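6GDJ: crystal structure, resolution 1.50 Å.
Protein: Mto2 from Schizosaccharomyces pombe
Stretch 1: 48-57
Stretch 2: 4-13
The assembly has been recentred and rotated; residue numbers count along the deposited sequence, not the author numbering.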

# COMPACT_ATOMS: atom_id res chain seq x y z
N VAL A 48 -11.84 -2.79 7.40
CA VAL A 48 -11.15 -1.48 7.22
C VAL A 48 -10.02 -1.35 8.29
O VAL A 48 -8.92 -0.86 8.02
CB VAL A 48 -12.19 -0.34 7.35
CG1 VAL A 48 -11.50 1.00 7.42
CG2 VAL A 48 -13.20 -0.41 6.20
N ASP A 49 -10.27 -1.81 9.52
CA ASP A 49 -9.20 -1.81 10.51
C ASP A 49 -7.97 -2.62 10.05
O ASP A 49 -6.84 -2.18 10.21
CB ASP A 49 -9.65 -2.39 11.87
CG ASP A 49 -10.48 -1.44 12.69
OD1 ASP A 49 -10.66 -0.27 12.26
OD2 ASP A 49 -11.02 -1.91 13.73
N ALA A 50 -8.20 -3.84 9.52
CA ALA A 50 -7.12 -4.63 9.00
C ALA A 50 -6.39 -3.97 7.81
O ALA A 50 -5.15 -4.08 7.71
CB ALA A 50 -7.62 -6.03 8.59
N LEU A 51 -7.17 -3.26 6.96
CA LEU A 51 -6.56 -2.52 5.88
C LEU A 51 -5.58 -1.50 6.45
O LEU A 51 -4.47 -1.36 5.96
CB LEU A 51 -7.62 -1.83 5.06
CG LEU A 51 -7.13 -0.80 4.05
CD1 LEU A 51 -6.36 -1.49 2.95
CD2 LEU A 51 -8.27 -0.00 3.50
N CYS A 52 -6.04 -0.75 7.47
CA CYS A 52 -5.17 0.25 8.07
C CYS A 52 -3.92 -0.35 8.67
O CYS A 52 -2.84 0.17 8.50
CB CYS A 52 -5.91 1.03 9.15
SG CYS A 52 -7.24 2.13 8.54
N ARG A 53 -4.05 -1.50 9.37
CA ARG A 53 -2.87 -2.18 9.89
C ARG A 53 -1.92 -2.61 8.79
O ARG A 53 -0.69 -2.46 8.92
CB ARG A 53 -3.26 -3.41 10.76
CG ARG A 53 -3.91 -3.04 12.08
CD ARG A 53 -3.93 -4.25 13.03
NE ARG A 53 -4.90 -5.19 12.49
CZ ARG A 53 -6.22 -5.19 12.73
NH1 ARG A 53 -6.79 -4.36 13.60
NH2 ARG A 53 -6.96 -6.09 12.10
N SER A 54 -2.49 -3.10 7.65
CA SER A 54 -1.65 -3.48 6.55
C SER A 54 -0.90 -2.30 5.88
O SER A 54 0.24 -2.43 5.54
CB SER A 54 -2.37 -4.28 5.52
OG SER A 54 -3.30 -3.54 4.82
N LEU A 55 -1.55 -1.13 5.79
CA LEU A 55 -0.87 0.00 5.27
C LEU A 55 0.16 0.54 6.19
O LEU A 55 1.22 0.95 5.74
CB LEU A 55 -1.92 1.04 4.88
CG LEU A 55 -2.82 0.71 3.69
CD1 LEU A 55 -3.97 1.72 3.48
CD2 LEU A 55 -1.99 0.51 2.43
N ALA A 56 -0.11 0.45 7.50
CA ALA A 56 0.94 0.84 8.48
C ALA A 56 2.18 -0.03 8.30
O ALA A 56 3.29 0.40 8.22
CB ALA A 56 0.43 0.69 9.89
N GLU A 57 1.94 -1.35 8.19
CA GLU A 57 3.04 -2.28 8.00
C GLU A 57 3.83 -2.07 6.68
O GLU A 57 5.04 -2.23 6.62
CB GLU A 57 2.54 -3.76 8.11
CG GLU A 57 1.94 -4.15 9.42
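Stretch 2 (4-13) APLSTMQTAL

Stretch 2 is helical from Pro 5 through Leu 13 and onward, with Ala 4 at the N-cap position: its phi/psi of -60/152 lies outside the helical region, whereas in the residues that follow phi stays between -53° and -69° and psi between -38° and -48°. The backbone ladder confirms the assignment, running from Thr 8 N to Ala 4 O (3.2 Å) up to Leu 13 N to Met 9 O (2.9 Å). Thr 8 adds a side-chain bond to its own helix, OG1 donating to Pro 5 O at 2.9 Å, with chi1 in the p well.

This helix runs nearly parallel to helix 48-57. The N-to-C directions differ by 21°, and the axes approach to 7.9 Å. Two CA pairs fix the register: Cys 52 CA to Pro 5 CA is 5.6 Å and Ala 56 CA to Met 9 CA is 4.1 Å. The step from the first pair to the second is four residues on each helix, about one helical turn.

No hydrogen bond crosses the interface; the two stretches bury 409 Å² summed over both sides, and the close side-chain pairs are mainly apolar. Pro 5 CB lies 3.8 Å from Cys 52 CB. Met 9, extended through chi1 and chi2 (t, t) and turned at chi3 (p), places CE 3.7 Å from Cys 52 SG and SD 4.0 Å from Leu 55 CD1. Ala 56 CB packs 3.7 Å from Met 9 CA and 4.2 Å from Ala 12 CB.

Side chains also rest against backbone carbonyls: Pro 5 CB is 3.6 Å from Asp 49 O, Met 9 CB 3.7 Å from Cys 52 O, and Ala 12 CB 3.6 Å from Ala 56 O. In the reverse sense, Ala 56 CB approaches Thr 8 O at 3.8 Å.

Arg 53 NH1 comes within 3.9 Å of Pro 5 CG, which lies oblique to the guanidinium.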

# COMPACT_ATOMS: atom_id res chain seq x y z
N ALA A 4 -5.46 3.08 18.02
CA ALA A 4 -6.36 2.65 16.97
C ALA A 4 -5.56 2.35 15.71
O ALA A 4 -4.55 2.97 15.47
CB ALA A 4 -7.39 3.72 16.68
N PRO A 5 -6.05 1.45 14.87
CA PRO A 5 -5.40 1.21 13.57
C PRO A 5 -5.17 2.49 12.73
O PRO A 5 -4.12 2.61 12.09
CB PRO A 5 -6.36 0.24 12.88
CG PRO A 5 -6.96 -0.50 14.01
CD PRO A 5 -7.18 0.53 15.08
N LEU A 6 -6.13 3.39 12.73
CA LEU A 6 -5.98 4.66 12.03
C LEU A 6 -4.72 5.42 12.46
O LEU A 6 -3.92 5.89 11.63
CB LEU A 6 -7.21 5.50 12.28
CG LEU A 6 -7.18 6.95 11.86
CD1 LEU A 6 -6.98 6.97 10.39
CD2 LEU A 6 -8.52 7.62 12.25
N SER A 7 -4.53 5.52 13.78
CA SER A 7 -3.33 6.15 14.32
C SER A 7 -2.03 5.49 14.02
O SER A 7 -1.06 6.16 13.71
CB SER A 7 -3.48 6.28 15.83
OG SER A 7 -4.65 6.99 16.01
N THR A 8 -2.00 4.16 14.01
CA THR A 8 -0.79 3.39 13.65
C THR A 8 -0.38 3.66 12.21
O THR A 8 0.78 3.84 11.91
CB THR A 8 -0.91 1.87 13.93
OG1 THR A 8 -1.83 1.22 13.10
CG2 THR A 8 -1.32 1.71 15.36
N MET A 9 -1.40 3.74 11.37
CA MET A 9 -1.20 4.00 9.95
C MET A 9 -0.68 5.46 9.70
O MET A 9 0.30 5.65 8.99
CB MET A 9 -2.49 3.75 9.19
CG MET A 9 -2.43 4.07 7.72
SD MET A 9 -4.02 3.75 6.87
CE MET A 9 -5.06 5.01 7.59
N GLN A 10 -1.33 6.42 10.39
CA GLN A 10 -0.92 7.82 10.25
C GLN A 10 0.52 7.96 10.71
O GLN A 10 1.34 8.61 10.04
CB GLN A 10 -1.88 8.72 11.07
CG GLN A 10 -1.56 10.17 11.21
N THR A 11 0.88 7.42 11.88
CA THR A 11 2.26 7.57 12.38
C THR A 11 3.29 6.96 11.43
O THR A 11 4.33 7.50 11.14
CB THR A 11 2.36 6.97 13.78
OG1 THR A 11 1.52 7.73 14.65
CG2 THR A 11 3.83 6.97 14.30
N ALA A 12 2.96 5.74 10.93
CA ALA A 12 3.85 5.08 10.03
C ALA A 12 4.07 5.84 8.71
O ALA A 12 5.21 5.91 8.24
CB ALA A 12 3.35 3.66 9.73
N LEU A 13 3.00 6.45 8.18
CA LEU A 13 3.16 7.27 6.98
C LEU A 13 4.00 8.51 7.25
O LEU A 13 4.87 8.85 6.48
CB LEU A 13 1.82 7.67 6.46
CG LEU A 13 1.83 8.64 5.28
CD1 LEU A 13 2.62 8.08 4.12
CD2 LEU A 13 0.41 8.99 4.94